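Local coordinates for trans-4-hydroxy-L-proline dehydratase (Clostridioides difficile 70-100-2010, PDB 6VXC), which uses a glycyl radical to dehydrate trans-4-hydroxy-L-proline to (S)-1-pyrroline-5-carboxylate in the anaerobic breakdown of hydroxyproline, at residues G86-G91 against L331-V336; K190-L195 against I280-F285; E222-A227 against D550-G555; P273-Q278 against N319-R324; A446-T451 against F460-Y465. One frame throughout, in Å; residues are numbered along the deposited sequence.

Interaction 1: residues G86-G91 against L331-V336; sequences GELIVG and LECLWV
The irregular chain at Gly86-Gly91 passes beside the helical turn Leu331-Val336 and comes nearest where Ile89 CA lies 6.5 Å from Cys333 CA. Cys333, on helix 324-339, points at the loop and meets two neighbouring residues. Its sulfur stands beside the root of Leu88, SG to CB 4.1 Å, while its own CB lies 4.4 Å from Ile89 CG1. The thiol reaches Leu88 because SG is turned to the backbone-N side of Cys333, opposite the carbonyl carbon (chi1 -72°). Ile89 also packs on His277, Ile280 and Gln281 of helix 276-293, and Leu32 of helix 27-38 touches Cys333, which places the loop among three helices. Nearby, Glu87 forms a salt bridge with Lys337, one residue beyond the helical segment. No hydrogen bond joins the two segments themselves, and all three touching residues are buried; the contact therefore rests on van der Waals contact of aliphatic carbon with the sulfur and CB of Cys333.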
# COMPACT_ATOMS: atom_id res chain seq x y z
N GLY A 86 -0.09 -23.00 -20.00
CA GLY A 86 0.49 -23.64 -18.84
C GLY A 86 -0.15 -23.27 -17.52
O GLY A 86 0.22 -23.85 -16.49
N GLU A 87 -1.14 -22.38 -17.51
CA GLU A 87 -1.73 -21.96 -16.25
C GLU A 87 -2.44 -23.11 -15.55
O GLU A 87 -3.01 -24.00 -16.18
CB GLU A 87 -2.70 -20.81 -16.46
CG GLU A 87 -1.98 -19.49 -16.66
CD GLU A 87 -2.91 -18.31 -16.73
OE1 GLU A 87 -4.09 -18.48 -17.14
OE2 GLU A 87 -2.47 -17.20 -16.34
N LEU A 88 -2.37 -23.08 -14.23
CA LEU A 88 -3.24 -23.84 -13.35
C LEU A 88 -4.25 -22.97 -12.63
O LEU A 88 -5.35 -23.43 -12.32
CB LEU A 88 -2.41 -24.62 -12.32
CG LEU A 88 -1.50 -25.76 -12.80
CD1 LEU A 88 -0.65 -26.33 -11.66
CD2 LEU A 88 -2.32 -26.88 -13.43
N ILE A 89 -3.90 -21.71 -12.36
CA ILE A 89 -4.81 -20.70 -11.80
C ILE A 89 -5.09 -19.68 -12.90
O ILE A 89 -4.15 -19.16 -13.51
CB ILE A 89 -4.18 -20.00 -10.58
CG1 ILE A 89 -3.81 -21.02 -9.51
CG2 ILE A 89 -5.13 -18.90 -10.02
CD1 ILE A 89 -4.99 -21.80 -8.98
N VAL A 90 -6.37 -19.35 -13.12
CA VAL A 90 -6.77 -18.51 -14.25
C VAL A 90 -7.44 -17.24 -13.75
O VAL A 90 -8.03 -17.19 -12.66
CB VAL A 90 -7.70 -19.25 -15.23
CG1 VAL A 90 -7.02 -20.50 -15.81
CG2 VAL A 90 -9.01 -19.59 -14.55
N GLY A 91 -7.37 -16.21 -14.59
CA GLY A 91 -7.94 -14.90 -14.31
C GLY A 91 -6.94 -13.78 -14.52
O GLY A 91 -5.84 -13.79 -13.95
N LEU A 331 1.39 -22.30 -5.73
CA LEU A 331 1.74 -20.98 -5.21
C LEU A 331 2.67 -20.22 -6.15
O LEU A 331 2.57 -19.00 -6.24
CB LEU A 331 2.38 -21.10 -3.82
CG LEU A 331 1.36 -21.40 -2.73
CD1 LEU A 331 2.03 -21.65 -1.41
CD2 LEU A 331 0.35 -20.25 -2.63
N GLU A 332 3.57 -20.92 -6.84
CA GLU A 332 4.37 -20.24 -7.85
C GLU A 332 3.49 -19.71 -8.97
O GLU A 332 3.70 -18.61 -9.48
CB GLU A 332 5.47 -21.17 -8.40
CG GLU A 332 6.61 -21.35 -7.38
CD GLU A 332 7.78 -22.23 -7.83
OE1 GLU A 332 7.84 -22.65 -9.01
OE2 GLU A 332 8.66 -22.49 -6.97
N CYS A 333 2.46 -20.47 -9.33
CA CYS A 333 1.47 -19.97 -10.28
C CYS A 333 0.79 -18.72 -9.75
O CYS A 333 0.66 -17.73 -10.47
CB CYS A 333 0.43 -21.05 -10.60
SG CYS A 333 1.01 -22.43 -11.62
N LEU A 334 0.34 -18.76 -8.49
CA LEU A 334 -0.27 -17.59 -7.85
C LEU A 334 0.65 -16.38 -7.88
O LEU A 334 0.22 -15.26 -8.21
CB LEU A 334 -0.65 -17.93 -6.41
CG LEU A 334 -1.38 -16.77 -5.70
CD1 LEU A 334 -2.63 -16.35 -6.49
CD2 LEU A 334 -1.76 -17.15 -4.28
N TRP A 335 1.92 -16.57 -7.52
CA TRP A 335 2.88 -15.47 -7.53
C TRP A 335 2.93 -14.80 -8.89
O TRP A 335 2.90 -13.57 -9.00
CB TRP A 335 4.28 -15.99 -7.13
CG TRP A 335 4.70 -15.59 -5.73
CD1 TRP A 335 5.82 -14.93 -5.38
CD2 TRP A 335 3.97 -15.81 -4.51
NE1 TRP A 335 5.85 -14.72 -4.03
CE2 TRP A 335 4.73 -15.26 -3.47
CE3 TRP A 335 2.76 -16.45 -4.20
CZ2 TRP A 335 4.33 -15.31 -2.14
CZ3 TRP A 335 2.36 -16.49 -2.87
CH2 TRP A 335 3.14 -15.93 -1.86
N VAL A 336 2.99 -15.61 -9.96
CA VAL A 336 3.02 -15.05 -11.30
C VAL A 336 1.75 -14.26 -11.58
O VAL A 336 1.79 -13.21 -12.23
CB VAL A 336 3.25 -16.17 -12.34
CG1 VAL A 336 3.02 -15.62 -13.74
CG2 VAL A 336 4.65 -16.79 -12.20

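Interaction 2: residues K190-L195 against I280-F285; sequences KGFLDL and IQMYWF
The sulfur-aromatic contact is made by Met282, whose SD approaches the Phe192 ring obliquely, 5.4 Å from the ring centroid and 74° off its normal. The nearest ring atom is CE2 of Phe192, 4.2 Å from Met282 SD. This Met-aromatic pair sets helix 276-293 against the first turn of helix 192-205. Met282 CG is anti to the backbone N, and bends further along the chain fold CE onto the backbone just ahead of that turn. Here the contacts are van der Waals: Met282 CE lies 3.9 Å from Lys190 O and 4.0 Å from Gly191 CA. Both helices belong to the helix-rich part of a pyruvate formate-lyase-like chain; Met231 of helix 214-248 packs on Phe192, and Ile187 of helix 186-189 on Met282. No hydrogen bond crosses the contact. Within 190-195, Gly191, the N-cap residue, gives its N-H to Asp194 OD2 at 3.0 Å and 161°, on the anti side of the carboxylate and 29° out of its plane. Lys190 NZ forms a salt bridge with Asp198.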
# COMPACT_ATOMS: atom_id res chain seq x y z
N LYS A 190 -17.42 -20.22 2.68
CA LYS A 190 -18.66 -20.00 1.94
C LYS A 190 -18.33 -19.69 0.49
O LYS A 190 -17.31 -19.06 0.20
CB LYS A 190 -19.49 -18.84 2.53
CG LYS A 190 -20.08 -19.15 3.89
CD LYS A 190 -20.87 -17.97 4.45
CE LYS A 190 -21.71 -18.41 5.65
NZ LYS A 190 -22.27 -17.26 6.39
N GLY A 191 -19.20 -20.14 -0.41
CA GLY A 191 -19.20 -19.66 -1.77
C GLY A 191 -20.15 -18.48 -1.91
O GLY A 191 -20.81 -18.09 -0.95
N PHE A 192 -20.20 -17.91 -3.11
CA PHE A 192 -21.07 -16.76 -3.32
C PHE A 192 -22.54 -17.13 -3.43
O PHE A 192 -23.40 -16.27 -3.20
CB PHE A 192 -20.59 -15.97 -4.54
CG PHE A 192 -19.38 -15.14 -4.23
CD1 PHE A 192 -19.51 -13.87 -3.69
CD2 PHE A 192 -18.11 -15.66 -4.43
CE1 PHE A 192 -18.39 -13.11 -3.36
CE2 PHE A 192 -16.97 -14.90 -4.10
CZ PHE A 192 -17.11 -13.63 -3.57
N LEU A 193 -22.86 -18.39 -3.73
CA LEU A 193 -24.24 -18.84 -3.59
C LEU A 193 -24.66 -18.87 -2.13
O LEU A 193 -25.80 -18.53 -1.81
CB LEU A 193 -24.43 -20.22 -4.22
CG LEU A 193 -24.30 -20.26 -5.73
CD1 LEU A 193 -24.32 -21.71 -6.18
CD2 LEU A 193 -25.42 -19.46 -6.38
N ASP A 194 -23.74 -19.27 -1.24
CA ASP A 194 -24.03 -19.23 0.20
C ASP A 194 -24.26 -17.79 0.67
O ASP A 194 -25.17 -17.52 1.46
CB ASP A 194 -22.87 -19.82 1.00
CG ASP A 194 -22.67 -21.30 0.76
OD1 ASP A 194 -23.67 -22.04 0.61
OD2 ASP A 194 -21.49 -21.72 0.73
N LEU A 195 -23.37 -16.88 0.27
CA LEU A 195 -23.51 -15.49 0.71
C LEU A 195 -24.82 -14.92 0.18
O LEU A 195 -25.52 -14.21 0.90
CB LEU A 195 -22.31 -14.67 0.22
CG LEU A 195 -20.95 -15.05 0.84
CD1 LEU A 195 -19.77 -14.42 0.09
CD2 LEU A 195 -20.91 -14.64 2.29
N ILE A 280 -7.03 -21.61 -3.65
CA ILE A 280 -6.22 -20.59 -4.32
C ILE A 280 -6.99 -19.97 -5.47
O ILE A 280 -6.96 -18.75 -5.66
CB ILE A 280 -4.87 -21.19 -4.77
CG1 ILE A 280 -3.99 -21.52 -3.55
CG2 ILE A 280 -4.18 -20.26 -5.77
CD1 ILE A 280 -2.74 -22.26 -3.89
N GLN A 281 -7.70 -20.79 -6.26
CA GLN A 281 -8.47 -20.24 -7.37
C GLN A 281 -9.62 -19.37 -6.87
O GLN A 281 -9.91 -18.33 -7.47
CB GLN A 281 -8.99 -21.38 -8.26
CG GLN A 281 -9.81 -20.92 -9.48
CD GLN A 281 -8.99 -20.14 -10.51
OE1 GLN A 281 -8.22 -20.73 -11.26
NE2 GLN A 281 -9.18 -18.82 -10.58
N MET A 282 -10.26 -19.76 -5.77
CA MET A 282 -11.30 -18.90 -5.18
C MET A 282 -10.71 -17.55 -4.79
O MET A 282 -11.27 -16.50 -5.13
CB MET A 282 -11.94 -19.60 -3.97
CG MET A 282 -12.83 -18.70 -3.08
SD MET A 282 -14.39 -18.17 -3.86
CE MET A 282 -15.49 -19.42 -3.22
N TYR A 283 -9.58 -17.54 -4.08
CA TYR A 283 -8.98 -16.27 -3.72
C TYR A 283 -8.71 -15.43 -4.97
O TYR A 283 -9.03 -14.23 -4.99
CB TYR A 283 -7.67 -16.42 -2.93
CG TYR A 283 -7.04 -15.05 -2.90
CD1 TYR A 283 -7.50 -14.08 -2.02
CD2 TYR A 283 -6.11 -14.67 -3.86
CE1 TYR A 283 -7.00 -12.81 -2.04
CE2 TYR A 283 -5.61 -13.39 -3.89
CZ TYR A 283 -6.07 -12.46 -2.99
OH TYR A 283 -5.58 -11.20 -3.02
N TRP A 284 -8.13 -16.04 -6.01
CA TRP A 284 -7.72 -15.25 -7.17
C TRP A 284 -8.92 -14.68 -7.92
O TRP A 284 -8.85 -13.55 -8.44
CB TRP A 284 -6.82 -16.05 -8.11
CG TRP A 284 -6.26 -15.13 -9.15
CD1 TRP A 284 -6.51 -15.13 -10.49
CD2 TRP A 284 -5.40 -14.00 -8.91
NE1 TRP A 284 -5.85 -14.10 -11.10
CE2 TRP A 284 -5.16 -13.39 -10.15
CE3 TRP A 284 -4.81 -13.46 -7.76
CZ2 TRP A 284 -4.36 -12.25 -10.28
CZ3 TRP A 284 -4.00 -12.34 -7.89
CH2 TRP A 284 -3.79 -11.75 -9.15
N PHE A 285 -10.02 -15.44 -8.02
CA PHE A 285 -11.24 -14.90 -8.63
C PHE A 285 -11.76 -13.70 -7.85
O PHE A 285 -12.15 -12.68 -8.43
CB PHE A 285 -12.31 -15.99 -8.71
CG PHE A 285 -12.20 -16.89 -9.92
CD1 PHE A 285 -11.65 -16.42 -11.11
CD2 PHE A 285 -12.67 -18.20 -9.87
CE1 PHE A 285 -11.56 -17.25 -12.24
CE2 PHE A 285 -12.59 -19.04 -10.99
CZ PHE A 285 -12.03 -18.57 -12.17

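Interaction 3: residues E222-A227 against D550-G555; sequences EAMAIA and DCIEKG
Chi1 of -70° sets Met224 CG beside the backbone N, opposite the carbonyl carbon, and chi2 of 179° carries the chain straight on to SD, before chi3 of -134° lays CE beside Cys551. Ile552 uses its longer branch in reply: CG1 is set opposite the carbonyl carbon and lies 3.9 Å from Met224 SD, the two side chains meeting at a slant. The methyl beyond the sulfur comes to the backbone of the short helix, Met224 CE to Cys551 O 4.0 Å, and lies 4.4 Å from Cys551 CB. Met224 thus bridges helix 214-248 and helix 551-554; between segments 222-227 and 550-555 the closest CA pair, Met224 and Ile552, is 8.2 Å apart. The short helix ends in a Schellman motif: Gly555, at positive phi, is its C-prime residue, with Gly555 N bonded to Ile552 O at 3.0 Å and Lys556 N to Cys551 O. Cys551 O therefore already accepts a backbone bond while the Met224 methyl packs beside it. Ile199 of helix 192-205 touches both Met224 and Ile552, and Ser545 of helix 542-546 touches both Met224 and Cys551. Arg202 NE donates to Ile552 O.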
# COMPACT_ATOMS: atom_id res chain seq x y z
N GLU A 222 -29.60 -5.57 -1.88
CA GLU A 222 -29.93 -5.93 -3.26
C GLU A 222 -28.69 -5.86 -4.15
O GLU A 222 -28.49 -6.71 -5.02
CB GLU A 222 -31.02 -5.02 -3.83
CG GLU A 222 -32.41 -5.29 -3.32
CD GLU A 222 -33.48 -4.41 -3.98
OE1 GLU A 222 -34.66 -4.81 -3.92
OE2 GLU A 222 -33.16 -3.35 -4.56
N ALA A 223 -27.86 -4.83 -3.97
CA ALA A 223 -26.64 -4.74 -4.76
C ALA A 223 -25.70 -5.90 -4.46
O ALA A 223 -25.08 -6.46 -5.36
CB ALA A 223 -25.95 -3.40 -4.51
N MET A 224 -25.57 -6.27 -3.18
CA MET A 224 -24.70 -7.38 -2.82
C MET A 224 -25.15 -8.67 -3.49
O MET A 224 -24.32 -9.48 -3.93
CB MET A 224 -24.64 -7.55 -1.30
CG MET A 224 -23.88 -6.44 -0.59
SD MET A 224 -23.87 -6.69 1.19
CE MET A 224 -24.28 -5.07 1.75
N ALA A 225 -26.47 -8.89 -3.56
CA ALA A 225 -27.00 -10.10 -4.20
C ALA A 225 -26.65 -10.14 -5.69
O ALA A 225 -26.31 -11.20 -6.23
CB ALA A 225 -28.52 -10.17 -4.01
N ILE A 226 -26.73 -9.00 -6.36
CA ILE A 226 -26.34 -8.94 -7.76
C ILE A 226 -24.85 -9.22 -7.92
O ILE A 226 -24.43 -9.89 -8.86
CB ILE A 226 -26.76 -7.59 -8.36
CG1 ILE A 226 -28.31 -7.49 -8.42
CG2 ILE A 226 -26.12 -7.40 -9.72
CD1 ILE A 226 -28.84 -6.08 -8.65
N ALA A 227 -24.03 -8.70 -7.00
CA ALA A 227 -22.60 -8.98 -7.05
C ALA A 227 -22.32 -10.48 -6.90
O ALA A 227 -21.41 -11.01 -7.55
CB ALA A 227 -21.88 -8.19 -5.96
N ASP A 550 -19.16 -7.42 8.90
CA ASP A 550 -20.42 -6.95 9.23
C ASP A 550 -21.28 -6.36 8.14
O ASP A 550 -22.38 -6.06 8.44
CB ASP A 550 -20.70 -6.62 10.69
CG ASP A 550 -19.77 -7.34 11.66
OD1 ASP A 550 -19.48 -8.50 11.51
OD2 ASP A 550 -19.33 -6.70 12.56
N CYS A 551 -20.83 -6.35 6.87
CA CYS A 551 -21.65 -5.59 5.93
C CYS A 551 -23.01 -6.25 5.73
O CYS A 551 -24.04 -5.56 5.75
CB CYS A 551 -20.91 -5.43 4.60
SG CYS A 551 -19.36 -4.48 4.72
N ILE A 552 -23.04 -7.57 5.53
CA ILE A 552 -24.32 -8.25 5.30
C ILE A 552 -25.22 -8.14 6.53
O ILE A 552 -26.38 -7.73 6.43
CB ILE A 552 -24.08 -9.73 4.90
CG1 ILE A 552 -23.46 -9.81 3.50
CG2 ILE A 552 -25.36 -10.55 4.99
CD1 ILE A 552 -23.02 -11.22 3.06
N GLU A 553 -24.67 -8.45 7.71
CA GLU A 553 -25.45 -8.37 8.94
C GLU A 553 -25.99 -6.96 9.19
O GLU A 553 -27.14 -6.79 9.60
CB GLU A 553 -24.60 -8.84 10.12
CG GLU A 553 -25.22 -8.71 11.49
CD GLU A 553 -24.30 -9.21 12.61
OE1 GLU A 553 -23.24 -9.79 12.30
OE2 GLU A 553 -24.64 -9.01 13.80
N LYS A 554 -25.16 -5.94 8.95
CA LYS A 554 -25.59 -4.55 9.14
C LYS A 554 -26.50 -4.07 8.02
O LYS A 554 -27.21 -3.07 8.21
CB LYS A 554 -24.39 -3.61 9.19
CG LYS A 554 -23.51 -3.68 10.42
CD LYS A 554 -22.40 -2.66 10.27
CE LYS A 554 -21.49 -2.58 11.48
NZ LYS A 554 -20.47 -1.49 11.27
N GLY A 555 -26.51 -4.74 6.88
CA GLY A 555 -27.12 -4.22 5.69
C GLY A 555 -26.53 -2.89 5.28
O GLY A 555 -27.26 -1.94 4.96

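Interaction 4: residues P273-Q278 against N319-R324; sequences PETYHQ and NGILDR
A capping box opens helix 276-293, and the loop that joins helix 305-318 to helix 324-339 packs against this start. Thr275, the N-cap residue, accepts from Gln278 N at OG1 over 3.0 Å, at an N-H...O angle of 161°. Gln278 OE1 in turn takes Glu274 N at 2.8 Å, with a weak second bond from Thr275 N. With OG1 committed to the helix end, the other branch of Thr275 faces the loop: its CG2 lies 4.1 Å from Ile321 CD1, the two side chains crossing at about a right angle. Deeper in, Leu322 CD2 sits over one face of the Tyr276 ring in a CH-pi contact, 4.0 Å from the centroid and 27° off the normal. The Leu322 CD2 methyl leans toward the root of the ring, 3.6 Å from CG and 3.7 Å from CB of Tyr276. The Tyr276 hydroxyl bonds to Ala327 O; at the backbone, Tyr276 N donates to Asp316 OD2. Across the two segments the contact is wholly apolar, so polar bonding secures the helix start and the Tyr276 hydroxyl, whereas methyl-methyl and methyl-ring packing joins helix start and loop.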
# COMPACT_ATOMS: atom_id res chain seq x y z
N PRO A 273 -14.62 -23.48 -1.47
CA PRO A 273 -13.54 -24.36 -1.96
C PRO A 273 -13.47 -25.63 -1.13
O PRO A 273 -13.69 -25.61 0.08
CB PRO A 273 -12.28 -23.50 -1.79
CG PRO A 273 -12.63 -22.55 -0.69
CD PRO A 273 -14.10 -22.24 -0.87
N GLU A 274 -13.19 -26.75 -1.80
CA GLU A 274 -13.04 -28.03 -1.14
C GLU A 274 -11.60 -28.52 -1.08
O GLU A 274 -11.28 -29.37 -0.25
CB GLU A 274 -13.88 -29.10 -1.85
CG GLU A 274 -15.37 -28.79 -1.93
CD GLU A 274 -16.06 -28.87 -0.58
OE1 GLU A 274 -15.48 -29.45 0.36
OE2 GLU A 274 -17.19 -28.33 -0.46
N THR A 275 -10.72 -28.00 -1.93
CA THR A 275 -9.33 -28.42 -2.01
C THR A 275 -8.42 -27.20 -1.97
O THR A 275 -8.84 -26.07 -2.19
CB THR A 275 -9.07 -29.21 -3.30
OG1 THR A 275 -9.14 -28.32 -4.41
CG2 THR A 275 -10.13 -30.34 -3.49
N TYR A 276 -7.14 -27.46 -1.67
CA TYR A 276 -6.11 -26.43 -1.67
C TYR A 276 -6.05 -25.69 -3.00
O TYR A 276 -5.96 -24.46 -3.04
CB TYR A 276 -4.77 -27.09 -1.33
CG TYR A 276 -3.49 -26.28 -1.35
CD1 TYR A 276 -2.83 -26.03 -2.55
CD2 TYR A 276 -2.88 -25.87 -0.16
CE1 TYR A 276 -1.64 -25.35 -2.56
CE2 TYR A 276 -1.69 -25.19 -0.17
CZ TYR A 276 -1.07 -24.94 -1.38
OH TYR A 276 0.12 -24.28 -1.44
N HIS A 277 -6.08 -26.45 -4.10
CA HIS A 277 -6.14 -25.86 -5.43
C HIS A 277 -7.36 -24.94 -5.56
O HIS A 277 -7.26 -23.82 -6.05
CB HIS A 277 -6.21 -26.99 -6.46
CG HIS A 277 -6.00 -26.57 -7.87
ND1 HIS A 277 -6.41 -25.36 -8.37
CD2 HIS A 277 -5.47 -27.24 -8.92
CE1 HIS A 277 -6.11 -25.28 -9.65
NE2 HIS A 277 -5.55 -26.42 -10.01
N GLN A 278 -8.53 -25.43 -5.14
CA GLN A 278 -9.74 -24.62 -5.25
C GLN A 278 -9.68 -23.39 -4.36
O GLN A 278 -10.24 -22.35 -4.71
CB GLN A 278 -10.98 -25.45 -4.91
CG GLN A 278 -11.31 -26.45 -5.98
CD GLN A 278 -12.26 -27.54 -5.52
OE1 GLN A 278 -12.90 -27.43 -4.48
NE2 GLN A 278 -12.35 -28.59 -6.30
N ASN A 319 -5.33 -37.14 2.10
CA ASN A 319 -6.17 -37.86 1.15
C ASN A 319 -5.43 -38.24 -0.13
O ASN A 319 -6.04 -38.82 -1.02
CB ASN A 319 -7.40 -37.03 0.79
CG ASN A 319 -8.37 -36.89 1.95
OD1 ASN A 319 -8.44 -37.76 2.82
ND2 ASN A 319 -9.11 -35.78 1.98
N GLY A 320 -4.15 -37.92 -0.24
CA GLY A 320 -3.36 -38.34 -1.39
C GLY A 320 -3.58 -37.58 -2.67
O GLY A 320 -3.15 -38.05 -3.72
N ILE A 321 -4.20 -36.39 -2.62
CA ILE A 321 -4.41 -35.61 -3.83
C ILE A 321 -3.44 -34.45 -3.96
O ILE A 321 -3.49 -33.71 -4.95
CB ILE A 321 -5.86 -35.08 -3.90
CG1 ILE A 321 -6.16 -34.11 -2.75
CG2 ILE A 321 -6.86 -36.23 -3.92
CD1 ILE A 321 -7.45 -33.34 -2.95
N LEU A 322 -2.52 -34.29 -3.01
CA LEU A 322 -1.59 -33.17 -3.02
C LEU A 322 -0.30 -33.62 -2.36
O LEU A 322 -0.31 -34.46 -1.46
CB LEU A 322 -2.16 -31.96 -2.25
CG LEU A 322 -1.44 -30.61 -2.34
CD1 LEU A 322 -1.48 -30.06 -3.75
CD2 LEU A 322 -2.12 -29.62 -1.42
N ASP A 323 0.81 -33.04 -2.80
CA ASP A 323 2.07 -33.16 -2.10
C ASP A 323 2.74 -31.78 -2.04
O ASP A 323 2.24 -30.79 -2.59
CB ASP A 323 2.98 -34.21 -2.75
CG ASP A 323 3.33 -33.89 -4.20
OD1 ASP A 323 3.02 -32.78 -4.67
OD2 ASP A 323 3.96 -34.74 -4.86
N ARG A 324 3.89 -31.71 -1.36
CA ARG A 324 4.55 -30.42 -1.18
C ARG A 324 4.89 -29.78 -2.52
O ARG A 324 4.73 -28.56 -2.69
CB ARG A 324 5.82 -30.59 -0.34
CG ARG A 324 6.36 -29.27 0.20
CD ARG A 324 7.73 -29.41 0.84
NE ARG A 324 8.11 -28.25 1.63
CZ ARG A 324 8.73 -27.17 1.16
NH1 ARG A 324 9.05 -26.17 1.98
NH2 ARG A 324 9.03 -27.09 -0.13

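Interaction 5: residues A446-T451 against F460-Y465; sequences ARLGGT and FGKEAY
This is a backbone-on-ring contact at the base of the hairpin formed by strands 450-452 and 456-458, which carries Cys454 and Glu456, the probable radical cysteine and proton acceptor of this glycyl radical enzyme. Phe460, just past the second strand, lays its ring along Gly449-Gly450: Gly450 N is 3.4 Å above the ring plane and Gly449 C 3.8 Å, both over one face and displaced toward the rim. The closest carbon approach, at Gly450, is doubtful. Its chi1 of -63° holds Phe460 CG opposite the carbonyl carbon and turns the ring to that backbone. The lack of a side chain at Gly450 leaves room for the ring; at Gly449 a CB would instead crowd Ala446 O. Leu448 O approaches obliquely, 3.6 Å from Phe460 CD2. A type I turn from Ala446 to Gly449, closed by Gly449 N to Ala446 O at 2.9 Å, leads into the first strand, where Thr451 N bonds to Asn364 OD1, and the Thr451 side chain is about 6 Å from that of Glu456. Beyond Phe460 the chain enters strand 463-472. Lys462 makes a salt bridge with Asp549, and the bent end of its chain passes Leu448, with Lys462 CE 4.0 Å and NZ 3.6 Å from Leu448 CD1.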
# COMPACT_ATOMS: atom_id res chain seq x y z
N ALA A 446 -8.06 -9.26 16.85
CA ALA A 446 -6.69 -8.82 16.59
C ALA A 446 -5.79 -9.98 16.15
O ALA A 446 -4.90 -9.77 15.32
CB ALA A 446 -6.11 -8.15 17.84
N ARG A 447 -6.03 -11.18 16.67
CA ARG A 447 -5.24 -12.35 16.29
C ARG A 447 -5.41 -12.72 14.82
O ARG A 447 -4.62 -13.51 14.30
CB ARG A 447 -5.63 -13.54 17.17
CG ARG A 447 -5.14 -13.42 18.61
CD ARG A 447 -5.83 -14.43 19.53
NE ARG A 447 -5.28 -14.41 20.88
CZ ARG A 447 -5.93 -14.82 21.97
NH1 ARG A 447 -5.33 -14.75 23.15
NH2 ARG A 447 -7.16 -15.29 21.87
N LEU A 448 -6.42 -12.17 14.14
CA LEU A 448 -6.58 -12.41 12.72
C LEU A 448 -5.91 -11.34 11.87
O LEU A 448 -5.95 -11.42 10.65
CB LEU A 448 -8.08 -12.50 12.37
CG LEU A 448 -8.89 -13.52 13.18
CD1 LEU A 448 -10.41 -13.48 12.91
CD2 LEU A 448 -8.36 -14.94 12.96
N GLY A 449 -5.27 -10.36 12.50
CA GLY A 449 -4.80 -9.17 11.81
C GLY A 449 -3.34 -9.24 11.36
O GLY A 449 -2.63 -10.23 11.53
N GLY A 450 -2.90 -8.13 10.80
CA GLY A 450 -1.56 -8.06 10.27
C GLY A 450 -1.34 -6.70 9.65
O GLY A 450 -2.00 -5.72 10.01
N THR A 451 -0.37 -6.64 8.74
CA THR A 451 -0.07 -5.42 8.01
C THR A 451 -0.36 -5.66 6.54
O THR A 451 -0.21 -6.77 6.03
CB THR A 451 1.40 -4.98 8.18
OG1 THR A 451 2.28 -6.02 7.75
CG2 THR A 451 1.70 -4.61 9.65
N PHE A 460 -7.80 -7.93 9.29
CA PHE A 460 -8.07 -8.47 7.95
C PHE A 460 -9.49 -9.01 7.82
O PHE A 460 -9.92 -9.83 8.63
CB PHE A 460 -7.07 -9.59 7.63
CG PHE A 460 -5.63 -9.14 7.57
CD1 PHE A 460 -5.30 -7.79 7.48
CD2 PHE A 460 -4.60 -10.08 7.60
CE1 PHE A 460 -3.97 -7.38 7.41
CE2 PHE A 460 -3.27 -9.68 7.53
CZ PHE A 460 -2.96 -8.34 7.43
N GLY A 461 -10.20 -8.56 6.80
CA GLY A 461 -11.56 -9.01 6.57
C GLY A 461 -12.62 -8.42 7.48
O GLY A 461 -13.78 -8.80 7.37
N LYS A 462 -12.26 -7.52 8.40
CA LYS A 462 -13.25 -6.97 9.32
C LYS A 462 -13.13 -5.45 9.47
O LYS A 462 -13.80 -4.87 10.34
CB LYS A 462 -13.11 -7.61 10.70
CG LYS A 462 -13.30 -9.11 10.76
CD LYS A 462 -12.92 -9.62 12.15
CE LYS A 462 -13.48 -11.01 12.44
NZ LYS A 462 -13.29 -11.92 11.30
N GLU A 463 -12.32 -4.78 8.66
CA GLU A 463 -12.00 -3.38 8.89
C GLU A 463 -11.90 -2.65 7.56
O GLU A 463 -11.35 -3.18 6.59
CB GLU A 463 -10.68 -3.23 9.69
CG GLU A 463 -10.31 -1.79 9.98
CD GLU A 463 -9.10 -1.64 10.90
OE1 GLU A 463 -8.38 -2.64 11.13
OE2 GLU A 463 -8.87 -0.51 11.39
N ALA A 464 -12.42 -1.44 7.53
CA ALA A 464 -12.04 -0.45 6.54
C ALA A 464 -11.03 0.47 7.22
O ALA A 464 -11.37 1.20 8.15
CB ALA A 464 -13.25 0.32 6.03
N TYR A 465 -9.78 0.41 6.77
CA TYR A 465 -8.72 1.25 7.33
C TYR A 465 -8.10 1.98 6.14
O TYR A 465 -7.28 1.43 5.41
CB TYR A 465 -7.69 0.45 8.15
CG TYR A 465 -7.03 -0.78 7.53
CD1 TYR A 465 -7.77 -1.93 7.25
CD2 TYR A 465 -5.65 -0.84 7.33
CE1 TYR A 465 -7.17 -3.07 6.72
CE2 TYR A 465 -5.04 -1.97 6.81
CZ TYR A 465 -5.80 -3.09 6.50
OH TYR A 465 -5.18 -4.21 5.98

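How the interactions relate
Interactions 1, 2 and 4 meet at helix 276-293: interaction 4 packs its start, interaction 2 uses one of its inner turns, and the loop of interaction 1 bonds to it through Val90 O to Gln281 NE2 and Gly91 O to Trp284 NE1. Helix 324-339 serves interaction 1, and the loop leading into it serves interaction 4. Interaction 3 touches interaction 2 where Leu195 meets Ile552. Interactions 1, 2, 3 and 5 are buried, while interaction 4 is partly exposed. Sulfur takes part in the first three, a methyl-ring contact marks the fourth, and interaction 5, nearest the chain's centre and the probable catalytic residues, instead sets a ring on glycine backbone.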